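Local coordinates for peptidoglycan-recognition protein LC (Drosophila melanogaster, PDB 2F2L), which serves as a receptor for Gram-negative bacterial peptidoglycan and is a major activator of the imd/Relish immune pathway, at residues Leu9-Gln14 against Arg46-Gln51; Gly25-Leu30 against Pro134-Thr139; Thr32-Cys37 against Ala101-Phe106. One frame throughout, in Å; residues are numbered along the deposited sequence.

Starting from the N terminus, the loop 9-14 after strand 2-3 folds back on helix 40-57, and interaction 1 closes that first loop at 46-51. In between come strand 24-31, which supplies interaction 2, and the loop 32-37, which supplies interaction 3. Both later contacts wait for the second half of the chain: 32-37 meets 101-106, nested inside the larger loop that 25-30 closes with 134-139, and interaction 1 crosses both. Interactions 2 and 3 share the central sheet, where Tyr102 N lies 2.8 Å from Leu30 O. Interactions 1 and 3 touch through Arg46 and Asn36, so the helix, ligand-side loop and sheet are tied together.

Interaction 1: residues Leu9-Gln14 against Arg46-Gln51; sequences LAQPPQ and RVRLLQ. With MLD (glcnac(beta1-4)-murnac(1,6-anhydro)-L-ala-gamma-D-glu-meso-a2pm-D-ala), chain G.
Arg48 and Gln51, about one turn apart on helix 40-57, reach across to Leu9, Ala10 and Gln11, and four hydrogen bonds carry most of the contact. Gln51 grips the backbone of Gln11 at two points: OE1 accepts from Gln11 N at 2.8 Å, the N-H arriving in the carbonyl plane on a lone pair (159° at the hydrogen), while NE2 gives to Gln11 O at 2.9 Å. This pair of hydrogen bonds fixes the turn of the Gln51 amide, and NE2 also binds Asp62.

Arg48 supplies the other two. Its chain bends at chi2 (47°), which sets CD beside Leu9 O; NE donates to that oxygen at 2.8 Å, from above the carbonyl plane. NH2 donates to a lone pair of Gln11 OE1 at 3.0 Å, amide and guanidinium planes standing 51° apart, and also binds Ala34 O of the neighbouring LCx chain.

Nonbonded contacts complete the set. The guanidinium is sandwiched: Gln51 OE1 sits 3.2 Å above one face, offset toward the rim, and the anhydro-MurNAc sugar of the peptidoglycan fragment lies over the opposite one, its OA5 2.9 Å from Arg48 CZ. Leu9 CD2 touches its acetamido methyl CAF at 3.9 Å. The loop and helix thus shape the LCa side of a ligand pocket formed at a PGRP heterodimer interface, where the LCx chain contributes many of the ligand's hydrogen bonds.

Interaction 2: residues Gly25-Leu30 against Pro134-Thr139; sequences GLVIAL and PSYRFT
Val27 and Phe138 are paired on one face of the sheet, their side chains crossing at an angle, with Val27 O at the edge of the aromatic ring. Phe138 CG is anti to the backbone N (chi1 -174°), and from there CD1 comes to 3.3 Å from Val27 O and 3.8 Å from Val27 CG1. CE1 meets Ala29 CB obliquely, also at 3.8 Å. Trp166 packs edge-to-face with the same ring. Tyr136 stands on this side too, with Phe138 CB in the plane of its ring at the edge; its CD1 lies 4.4 Å from Val27 CG2, and the ring stacks on His165. Helix 113-128 covers this aromatic face through Leu123, Val127 and Thr119.

Beneath the side chains runs a parallel pair in the central mixed sheet of the PGRP fold, strand 136-140 being outermost within the chain. Its ladder alternates Arg137 N to Gly25 O, Val27 N to Arg137 O at 2.9 Å, Thr139 N to Val27 O at 3.0 Å, and Ala29 N to Thr139 O, the strand axes 4.8 Å apart and only 12° from parallel.

On the face of Leu26, Ile28, Arg137 and Thr139, Leu26 CD1 is the hub. It touches Thr139 CG2 at 3.8 Å, the two side chains crossing obliquely, and lies against CG and CD of the extended Arg137 chain, while Thr139 OG1 bonds the C-terminal carboxylate of Ser167.

Interaction 3: residues Thr32-Cys37 against Ala101-Phe106; sequences TNSENC and AYIGSF. With NAG (2-acetamido-2-deoxy-beta-D-glucopyranose), chain C.
The loop that carries Asn36, an N-glycosylation site, and Cys37 wraps round the end of strand 98-102, with Thr32 and Gly104 at the heart of the junction. Thr32 N donates to Tyr102 O at 3.0 Å, prolonging the pairing of strands 24-31 and 98-102 past the regular sheet. Thr32 OG1, held between the backbone N and the carbonyl carbon (chi1 58°), accepts a nearly straight bond from Gly104 N at 2.9 Å. Thr32 OG1 donates to Ser34 OG at 2.8 Å, and Ser34 OG donates to Glu35 O; this chain of bonds leads from the sheet end into the loop and fixes the rotation of both hydroxyls. The other branch, Thr32 CG2, rests on Ala101 CB.

Gly104 adopts phi 140° and psi -170°, a backbone shape open in practice to glycine. With no side chain, its CA can lie close to the loop: Ser34 O receives a CA-H...O contact from it at 3.1 Å, and Asn36 CA lies 3.9 Å off. The bond from Asn33 N to Gly104 O is weak.

Waters bridge the two segments. One lies between Asn33 OD1 and Phe106 N, accepting from the latter; another links Cys37 N to Ile103 O, donating to the carbonyl at 2.6 Å. Asn33 ND2 is hydrogen-bonded to Asp150 O.

Ile103 CG2 fills the inside of the bend, touching Ser34 OG, Glu35 O and, at 3.8 Å, Cys37 SG. That sulfur is disulfide-bonded to Cys43, while ND2 of Asn36 leads away into its covalently attached N-acetylglucosamine. The result is a glycosylated connection from sheet strand to helix 40-57, braced by the disulfide found in PGRP domains.

Interaction 1: residues Leu9-Gln14 against Arg46-Gln51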
loop_
_atom_site.group_PDB
_atom_site.type_symbol
_atom_site.label_atom_id
_atom_site.label_comp_id
_atom_site.label_asym_id
_atom_site.label_seq_id
_atom_site.Cartn_x
_atom_site.Cartn_y
_atom_site.Cartn_z
ATOM N N LEU A 9 -1.418 -1.557 -3.747
ATOM C CA LEU A 9 -0.874 -0.234 -3.468
ATOM C C LEU A 9 0.478 -0.317 -2.766
ATOM O O LEU A 9 0.858 0.570 -2.024
ATOM C CB LEU A 9 -1.899 0.575 -2.655
ATOM C CG LEU A 9 -2.106 2.062 -2.867
ATOM C CD1 LEU A 9 -2.186 2.411 -4.352
ATOM C CD2 LEU A 9 -3.371 2.506 -2.141
ATOM N N ALA A 10 1.223 -1.387 -3.049
ATOM C CA ALA A 10 2.520 -1.591 -2.447
ATOM C C ALA A 10 3.454 -0.393 -2.640
ATOM O O ALA A 10 3.603 0.137 -3.746
ATOM C CB ALA A 10 3.170 -2.859 -3.016
ATOM N N GLN A 11 4.069 0.012 -1.540
ATOM C CA GLN A 11 5.180 0.956 -1.529
ATOM C C GLN A 11 6.388 0.259 -2.154
ATOM O O GLN A 11 6.629 -0.917 -1.877
ATOM C CB GLN A 11 5.483 1.291 -0.063
ATOM C CG GLN A 11 6.220 2.548 0.171
ATOM C CD GLN A 11 6.340 2.873 1.650
ATOM O OE1 GLN A 11 5.351 2.833 2.393
ATOM N NE2 GLN A 11 7.544 3.235 2.072
ATOM N N PRO A 12 7.135 0.952 -3.026
ATOM C CA PRO A 12 8.326 0.301 -3.537
ATOM C C PRO A 12 9.333 0.078 -2.395
ATOM O O PRO A 12 9.337 0.860 -1.443
ATOM C CB PRO A 12 8.876 1.321 -4.544
ATOM C CG PRO A 12 8.325 2.594 -4.113
ATOM C CD PRO A 12 6.976 2.296 -3.592
ATOM N N PRO A 13 10.123 -1.009 -2.449
ATOM C CA PRO A 13 11.131 -1.275 -1.419
ATOM C C PRO A 13 12.079 -0.111 -1.175
ATOM O O PRO A 13 12.404 0.660 -2.093
ATOM C CB PRO A 13 11.909 -2.464 -1.984
ATOM C CG PRO A 13 10.956 -3.149 -2.845
ATOM C CD PRO A 13 10.095 -2.076 -3.454
ATOM N N GLN A 14 12.530 -0.018 0.069
ATOM C CA GLN A 14 13.372 1.082 0.515
ATOM C C GLN A 14 14.737 1.072 -0.173
ATOM O O GLN A 14 15.273 2.127 -0.520
ATOM C CB GLN A 14 13.553 0.989 2.030
ATOM C CG GLN A 14 12.251 1.070 2.829
ATOM C CD GLN A 14 11.894 2.487 3.239
ATOM O OE1 GLN A 14 12.146 2.885 4.370
ATOM N NE2 GLN A 14 11.310 3.254 2.323
ATOM N N ARG A 46 -5.606 -5.120 4.604
ATOM C CA ARG A 46 -4.739 -5.821 5.549
ATOM C C ARG A 46 -3.280 -5.838 5.087
ATOM O O ARG A 46 -2.375 -5.559 5.885
ATOM C CB ARG A 46 -5.200 -7.270 5.780
ATOM C CG ARG A 46 -6.620 -7.429 6.282
ATOM C CD ARG A 46 -6.906 -6.725 7.613
ATOM N NE ARG A 46 -8.315 -6.944 7.954
ATOM C CZ ARG A 46 -9.121 -6.063 8.543
ATOM N NH1 ARG A 46 -8.697 -4.862 8.884
ATOM N NH2 ARG A 46 -10.382 -6.393 8.761
ATOM N N VAL A 47 -3.057 -6.182 3.816
ATOM C CA VAL A 47 -1.696 -6.357 3.303
ATOM C C VAL A 47 -0.950 -5.013 3.244
ATOM O O VAL A 47 0.211 -4.944 3.640
ATOM C CB VAL A 47 -1.655 -7.054 1.913
ATOM C CG1 VAL A 47 -0.207 -7.193 1.446
ATOM C CG2 VAL A 47 -2.287 -8.447 1.975
ATOM N N ARG A 48 -1.633 -3.961 2.784
ATOM C CA ARG A 48 -1.022 -2.637 2.646
ATOM C C ARG A 48 -0.675 -2.071 4.023
ATOM O O ARG A 48 0.416 -1.521 4.209
ATOM C CB ARG A 48 -1.918 -1.644 1.859
ATOM C CG ARG A 48 -1.238 -0.272 1.551
ATOM C CD ARG A 48 0.180 -0.494 0.995
ATOM N NE ARG A 48 0.995 0.710 0.797
ATOM C CZ ARG A 48 1.847 1.188 1.693
ATOM N NH1 ARG A 48 1.968 0.634 2.866
ATOM N NH2 ARG A 48 2.549 2.269 1.433
ATOM N N LEU A 49 -1.564 -2.261 4.997
ATOM C CA LEU A 49 -1.268 -1.829 6.360
ATOM C C LEU A 49 -0.144 -2.634 7.032
ATOM O O LEU A 49 0.633 -2.079 7.799
ATOM C CB LEU A 49 -2.526 -1.844 7.219
ATOM C CG LEU A 49 -3.638 -0.896 6.761
ATOM C CD1 LEU A 49 -4.744 -0.876 7.818
ATOM C CD2 LEU A 49 -3.113 0.499 6.487
ATOM N N LEU A 50 -0.081 -3.938 6.778
ATOM C CA LEU A 50 1.060 -4.755 7.233
ATOM C C LEU A 50 2.385 -4.285 6.646
ATOM O O LEU A 50 3.414 -4.332 7.324
ATOM C CB LEU A 50 0.861 -6.237 6.874
ATOM C CG LEU A 50 -0.067 -7.003 7.816
ATOM C CD1 LEU A 50 -0.656 -8.272 7.124
ATOM C CD2 LEU A 50 0.669 -7.365 9.070
ATOM N N GLN A 51 2.364 -3.859 5.380
ATOM C CA GLN A 51 3.581 -3.370 4.749
ATOM C C GLN A 51 4.089 -2.151 5.486
ATOM O O GLN A 51 5.253 -2.054 5.776
ATOM C CB GLN A 51 3.405 -3.023 3.272
ATOM C CG GLN A 51 4.756 -2.688 2.624
ATOM C CD GLN A 51 4.656 -2.137 1.237
ATOM O OE1 GLN A 51 3.723 -1.387 0.910
ATOM N NE2 GLN A 51 5.666 -2.450 0.407
HETATM C CAA MLD G . 5.123 6.294 3.573
HETATM C CAB MLD G . 3.899 6.854 4.281
HETATM O OAC MLD G . 3.475 7.969 4.009
HETATM N N2 MLD G . 3.357 6.040 5.182
HETATM C C2 MLD G . 2.203 6.381 6.006
HETATM C C3 MLD G . 2.597 6.105 7.460
HETATM O O3 MLD G . 3.735 6.884 7.879
HETATM C C4 MLD G . 1.401 6.277 8.391
HETATM O O4 MLD G . 1.802 5.820 9.670
HETATM C C5 MLD G . 0.237 5.414 7.892
HETATM C C6 MLD G . -1.090 5.572 8.656
HETATM O O6 MLD G . -1.998 4.522 8.208
HETATM O O5 MLD G . -0.065 5.831 6.563
HETATM C C1 MLD G . 1.001 5.532 5.632
HETATM O O1 MLD G . 0.580 5.897 4.344
HETATM C CA4 MLD G . -0.418 4.987 3.825
HETATM C CA5 MLD G . 0.086 3.615 3.375
HETATM O OA5 MLD G . -0.148 3.326 1.955
HETATM C CA6 MLD G . -0.912 2.720 4.023
HETATM O OA6 MLD G . -2.019 2.746 3.143
HETATM C CA1 MLD G . -1.583 3.389 1.909
HETATM C CA2 MLD G . -2.046 4.855 1.948
HETATM N NAD MLD G . -2.236 5.353 0.569
HETATM C CAE MLD G . -3.372 5.876 0.146
HETATM C CAF MLD G . -3.360 6.310 -1.306
HETATM O OAG MLD G . -4.371 6.029 0.850
HETATM C CA3 MLD G . -1.016 5.741 2.647
HETATM O OAH MLD G . -1.615 6.983 3.158
HETATM C CAI MLD G . -1.396 8.141 2.315
HETATM C CAJ MLD G . -0.137 8.894 2.677
HETATM C CAL MLD G . -2.595 9.101 2.458
HETATM O OAM MLD G . -2.534 10.169 1.859
HETATM N N MLD G . -3.639 8.730 3.200
HETATM C CA MLD G . -4.849 9.543 3.378
HETATM C CB MLD G . -5.793 9.140 2.240
HETATM C C MLD G . -5.479 9.131 4.720
HETATM O O MLD G . -5.700 7.942 4.962
HETATM N NAN MLD G . -5.717 10.140 5.555
HETATM C CAO MLD G . -6.310 10.013 6.895
HETATM C CAP MLD G . -5.486 10.810 7.957
HETATM O OBA MLD G . -6.087 11.094 8.996
HETATM O OAQ MLD G . -4.303 11.155 7.718
HETATM C CBB MLD G . -7.682 10.678 6.892
HETATM C CBC MLD G . -8.740 9.968 6.064
HETATM C CBD MLD G . -10.079 10.707 6.233
HETATM O OBE MLD G . -10.123 11.901 6.534
HETATM N NBF MLD G . -11.153 9.972 6.039
HETATM C CBG MLD G . -12.508 10.524 6.160
HETATM C CBH MLD G . -12.799 10.877 7.633
HETATM O OBI MLD G . -12.495 10.106 8.542
HETATM N NBJ MLD G . -13.352 12.072 7.828
HETATM C CBK MLD G . -13.734 12.598 9.158
HETATM C CBL MLD G . -15.223 12.959 9.119
HETATM C CBM MLD G . -12.948 13.857 9.583
HETATM O OBO MLD G . -12.461 14.591 8.683
HETATM O OBN MLD G . -12.873 14.066 10.820
HETATM C CBP MLD G . -13.506 9.496 5.601
HETATM C CBQ MLD G . -14.885 10.121 5.324
HETATM C CBR MLD G . -15.813 9.124 4.627
HETATM C CBS MLD G . -16.946 9.799 3.850
HETATM C CBT MLD G . -16.376 10.451 2.583
HETATM O OBV MLD G . -16.043 9.685 1.664
HETATM O OBU MLD G . -16.294 11.696 2.558
HETATM N NBW MLD G . -17.590 10.813 4.693
#

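Interaction 2: residues Gly25-Leu30 against Pro134-Thr139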
loop_
_atom_site.group_PDB
_atom_site.type_symbol
_atom_site.label_atom_id
_atom_site.label_comp_id
_atom_site.label_asym_id
_atom_site.label_seq_id
_atom_site.Cartn_x
_atom_site.Cartn_y
_atom_site.Cartn_z
ATOM N N GLY A 25 14.586 -25.433 -0.312
ATOM C CA GLY A 25 14.141 -26.722 0.221
ATOM C C GLY A 25 13.167 -26.571 1.376
ATOM O O GLY A 25 12.678 -27.561 1.928
ATOM N N LEU A 26 12.867 -25.325 1.726
ATOM C CA LEU A 26 12.076 -25.032 2.918
ATOM C C LEU A 26 11.051 -23.917 2.678
ATOM O O LEU A 26 11.390 -22.843 2.169
ATOM C CB LEU A 26 13.013 -24.630 4.048
ATOM C CG LEU A 26 12.386 -24.325 5.409
ATOM C CD1 LEU A 26 11.728 -25.555 5.981
ATOM C CD2 LEU A 26 13.457 -23.804 6.354
ATOM N N VAL A 27 9.808 -24.177 3.054
ATOM C CA VAL A 27 8.736 -23.183 3.005
ATOM C C VAL A 27 8.173 -23.052 4.414
ATOM O O VAL A 27 7.883 -24.069 5.063
ATOM C CB VAL A 27 7.625 -23.590 2.001
ATOM C CG1 VAL A 27 6.512 -22.536 1.949
ATOM C CG2 VAL A 27 8.220 -23.793 0.635
ATOM N N ILE A 28 8.033 -21.816 4.899
ATOM C CA ILE A 28 7.655 -21.552 6.296
ATOM C C ILE A 28 6.313 -20.833 6.389
ATOM O O ILE A 28 6.087 -19.798 5.717
ATOM C CB ILE A 28 8.730 -20.705 7.011
ATOM C CG1 ILE A 28 10.058 -21.473 7.065
ATOM C CG2 ILE A 28 8.310 -20.365 8.434
ATOM C CD1 ILE A 28 11.256 -20.589 7.340
ATOM N N ALA A 29 5.422 -21.374 7.220
ATOM C CA ALA A 29 4.114 -20.766 7.432
ATOM C C ALA A 29 4.136 -19.873 8.673
ATOM O O ALA A 29 4.786 -20.193 9.664
ATOM C CB ALA A 29 3.035 -21.826 7.540
ATOM N N LEU A 30 3.470 -18.730 8.578
ATOM C CA LEU A 30 3.403 -17.775 9.673
ATOM C C LEU A 30 2.026 -17.097 9.702
ATOM O O LEU A 30 1.387 -16.944 8.665
ATOM C CB LEU A 30 4.475 -16.678 9.544
ATOM C CG LEU A 30 5.939 -17.025 9.280
ATOM C CD1 LEU A 30 6.265 -16.938 7.801
ATOM C CD2 LEU A 30 6.844 -16.092 10.055
ATOM N N PRO A 134 11.477 -30.174 -5.429
ATOM C CA PRO A 134 10.434 -31.209 -5.324
ATOM C C PRO A 134 10.351 -31.872 -3.941
ATOM O O PRO A 134 9.272 -32.239 -3.510
ATOM C CB PRO A 134 10.822 -32.238 -6.401
ATOM C CG PRO A 134 11.664 -31.506 -7.374
ATOM C CD PRO A 134 12.293 -30.331 -6.649
ATOM N N SER A 135 11.470 -32.000 -3.240
ATOM C CA SER A 135 11.476 -32.648 -1.933
ATOM C C SER A 135 11.440 -31.649 -0.791
ATOM O O SER A 135 12.053 -31.871 0.239
ATOM C CB SER A 135 12.737 -33.503 -1.799
ATOM O OG SER A 135 13.866 -32.650 -1.736
ATOM N N TYR A 136 10.720 -30.544 -0.969
ATOM C CA TYR A 136 10.684 -29.486 0.049
ATOM C C TYR A 136 10.039 -29.947 1.350
ATOM O O TYR A 136 9.178 -30.832 1.367
ATOM C CB TYR A 136 9.913 -28.259 -0.444
ATOM C CG TYR A 136 8.426 -28.489 -0.643
ATOM C CD1 TYR A 136 7.509 -28.154 0.345
ATOM C CD2 TYR A 136 7.934 -29.040 -1.830
ATOM C CE1 TYR A 136 6.150 -28.376 0.169
ATOM C CE2 TYR A 136 6.578 -29.260 -2.016
ATOM C CZ TYR A 136 5.687 -28.929 -1.014
ATOM O OH TYR A 136 4.329 -29.134 -1.209
ATOM N N ARG A 137 10.448 -29.291 2.426
ATOM C CA ARG A 137 9.762 -29.351 3.695
ATOM C C ARG A 137 8.905 -28.079 3.882
ATOM O O ARG A 137 9.363 -26.954 3.625
ATOM C CB ARG A 137 10.816 -29.486 4.790
ATOM C CG ARG A 137 10.339 -29.211 6.177
ATOM C CD ARG A 137 11.511 -29.314 7.162
ATOM N NE ARG A 137 11.076 -29.038 8.529
ATOM C CZ ARG A 137 11.877 -28.741 9.543
ATOM N NH1 ARG A 137 13.191 -28.628 9.363
ATOM N NH2 ARG A 137 11.339 -28.527 10.742
ATOM N N PHE A 138 7.655 -28.270 4.307
ATOM C CA PHE A 138 6.744 -27.175 4.678
ATOM C C PHE A 138 6.610 -27.260 6.199
ATOM O O PHE A 138 6.308 -28.332 6.745
ATOM C CB PHE A 138 5.406 -27.373 3.955
ATOM C CG PHE A 138 4.395 -26.244 4.120
ATOM C CD1 PHE A 138 4.782 -24.921 4.324
ATOM C CD2 PHE A 138 3.039 -26.521 4.009
ATOM C CE1 PHE A 138 3.834 -23.908 4.463
ATOM C CE2 PHE A 138 2.078 -25.509 4.146
ATOM C CZ PHE A 138 2.482 -24.195 4.361
ATOM N N THR A 139 6.895 -26.171 6.904
ATOM C CA THR A 139 6.857 -26.201 8.373
ATOM C C THR A 139 6.351 -24.912 8.992
ATOM O O THR A 139 6.173 -23.915 8.307
ATOM C CB THR A 139 8.237 -26.545 8.978
ATOM O OG1 THR A 139 8.088 -26.866 10.370
ATOM C CG2 THR A 139 9.199 -25.426 8.840
#

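Interaction 3: residues Thr32-Cys37 against Ala101-Phe106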
loop_
_atom_site.group_PDB
_atom_site.type_symbol
_atom_site.label_atom_id
_atom_site.label_comp_id
_atom_site.label_asym_id
_atom_site.label_seq_id
_atom_site.Cartn_x
_atom_site.Cartn_y
_atom_site.Cartn_z
ATOM N N THR A 32 -0.098 -13.502 10.320
ATOM C CA THR A 32 0.218 -12.068 10.274
ATOM C C THR A 32 -0.092 -11.409 11.624
ATOM O O THR A 32 0.405 -10.318 11.922
ATOM C CB THR A 32 -0.539 -11.324 9.124
ATOM O OG1 THR A 32 -1.954 -11.487 9.280
ATOM C CG2 THR A 32 -0.117 -11.843 7.785
ATOM N N ASN A 33 -0.919 -12.078 12.432
ATOM C CA ASN A 33 -1.489 -11.512 13.662
ATOM C C ASN A 33 -2.190 -10.176 13.460
ATOM O O ASN A 33 -2.245 -9.345 14.361
ATOM C CB ASN A 33 -0.420 -11.427 14.764
ATOM C CG ASN A 33 0.084 -12.793 15.176
ATOM O OD1 ASN A 33 -0.704 -13.731 15.297
ATOM N ND2 ASN A 33 1.403 -12.922 15.377
ATOM N N SER A 34 -2.751 -9.989 12.272
ATOM C CA SER A 34 -3.624 -8.881 11.975
ATOM C C SER A 34 -5.041 -9.440 12.009
ATOM O O SER A 34 -5.224 -10.662 12.050
ATOM C CB SER A 34 -3.308 -8.316 10.586
ATOM O OG SER A 34 -3.637 -9.233 9.552
ATOM N N GLU A 35 -6.039 -8.563 11.985
ATOM C CA GLU A 35 -7.403 -8.979 11.668
ATOM C C GLU A 35 -7.408 -9.729 10.342
ATOM O O GLU A 35 -6.533 -9.522 9.511
ATOM C CB GLU A 35 -8.339 -7.771 11.582
ATOM C CG GLU A 35 -8.906 -7.346 12.927
ATOM C CD GLU A 35 -9.420 -5.920 12.933
ATOM O OE1 GLU A 35 -10.647 -5.720 13.087
ATOM O OE2 GLU A 35 -8.592 -4.993 12.788
ATOM N N ASN A 36 -8.379 -10.611 10.152
ATOM C CA ASN A 36 -8.447 -11.407 8.935
ATOM C C ASN A 36 -9.198 -10.647 7.828
ATOM O O ASN A 36 -9.428 -9.443 7.942
ATOM C CB ASN A 36 -9.037 -12.800 9.227
ATOM C CG ASN A 36 -10.520 -12.774 9.511
ATOM O OD1 ASN A 36 -11.126 -11.711 9.633
ATOM N ND2 ASN A 36 -11.117 -13.965 9.620
ATOM N N CYS A 37 -9.548 -11.335 6.751
ATOM C CA CYS A 37 -10.237 -10.704 5.624
ATOM C C CYS A 37 -10.984 -11.768 4.812
ATOM O O CYS A 37 -10.536 -12.898 4.718
ATOM C CB CYS A 37 -9.219 -9.950 4.752
ATOM S SG CYS A 37 -7.879 -10.952 4.068
ATOM N N ALA A 101 2.649 -16.093 4.553
ATOM C CA ALA A 101 1.985 -15.521 5.720
ATOM C C ALA A 101 0.470 -15.640 5.538
ATOM O O ALA A 101 -0.063 -15.345 4.467
ATOM C CB ALA A 101 2.370 -14.085 5.896
ATOM N N TYR A 102 -0.214 -16.062 6.595
ATOM C CA TYR A 102 -1.657 -16.252 6.558
ATOM C C TYR A 102 -2.280 -15.030 7.214
ATOM O O TYR A 102 -1.958 -14.695 8.342
ATOM C CB TYR A 102 -2.023 -17.611 7.216
ATOM C CG TYR A 102 -1.570 -18.728 6.297
ATOM C CD1 TYR A 102 -2.447 -19.293 5.386
ATOM C CD2 TYR A 102 -0.228 -19.106 6.237
ATOM C CE1 TYR A 102 -2.030 -20.277 4.495
ATOM C CE2 TYR A 102 0.209 -20.074 5.340
ATOM C CZ TYR A 102 -0.697 -20.659 4.472
ATOM O OH TYR A 102 -0.263 -21.609 3.565
ATOM N N ILE A 103 -3.136 -14.333 6.472
ATOM C CA ILE A 103 -3.706 -13.078 6.965
ATOM C C ILE A 103 -4.758 -13.363 8.031
ATOM O O ILE A 103 -5.816 -13.908 7.742
ATOM C CB ILE A 103 -4.304 -12.224 5.854
ATOM C CG1 ILE A 103 -3.234 -11.926 4.802
ATOM C CG2 ILE A 103 -4.891 -10.922 6.436
ATOM C CD1 ILE A 103 -3.770 -11.354 3.530
ATOM N N GLY A 104 -4.444 -12.982 9.263
ATOM C CA GLY A 104 -5.307 -13.260 10.400
ATOM C C GLY A 104 -4.504 -13.653 11.625
ATOM O O GLY A 104 -3.288 -13.531 11.652
ATOM N N SER A 105 -5.214 -14.131 12.636
ATOM C CA SER A 105 -4.632 -14.637 13.873
ATOM C C SER A 105 -5.255 -16.018 14.090
ATOM O O SER A 105 -6.482 -16.143 14.035
ATOM C CB SER A 105 -4.977 -13.705 15.034
ATOM O OG SER A 105 -4.228 -14.061 16.194
ATOM N N PHE A 106 -4.428 -17.045 14.300
ATOM C CA PHE A 106 -4.910 -18.432 14.225
ATOM C C PHE A 106 -4.486 -19.303 15.396
ATOM O O PHE A 106 -4.123 -20.459 15.213
ATOM C CB PHE A 106 -4.445 -19.080 12.928
ATOM C CG PHE A 106 -4.766 -18.283 11.713
ATOM C CD1 PHE A 106 -5.996 -18.420 11.084
ATOM C CD2 PHE A 106 -3.844 -17.375 11.201
ATOM C CE1 PHE A 106 -6.299 -17.668 9.955
ATOM C CE2 PHE A 106 -4.139 -16.629 10.077
ATOM C CZ PHE A 106 -5.364 -16.770 9.449
HETATM C C1 NAG C . -12.490 -13.852 10.045
HETATM C C2 NAG C . -13.154 -15.117 9.503
HETATM C C3 NAG C . -14.565 -15.241 10.074
HETATM C C4 NAG C . -14.524 -15.132 11.593
HETATM C C5 NAG C . -13.894 -13.792 11.949
HETATM C C6 NAG C . -13.867 -13.542 13.458
HETATM C C7 NAG C . -12.610 -15.806 7.171
HETATM C C8 NAG C . -11.649 -16.806 7.698
HETATM N N2 NAG C . -13.235 -15.023 8.047
HETATM O O3 NAG C . -15.142 -16.461 9.668
HETATM O O4 NAG C . -15.829 -15.243 12.125
HETATM O O5 NAG C . -12.562 -13.794 11.455
HETATM O O6 NAG C . -13.100 -14.540 14.098
HETATM O O7 NAG C . -12.791 -15.729 5.946
HETATM O O HOH W 1 -1.779 -16.335 15.274
HETATM O O HOH W 2 -2.834 -12.468 17.582
HETATM O O HOH W 3 -7.873 -13.921 6.106
#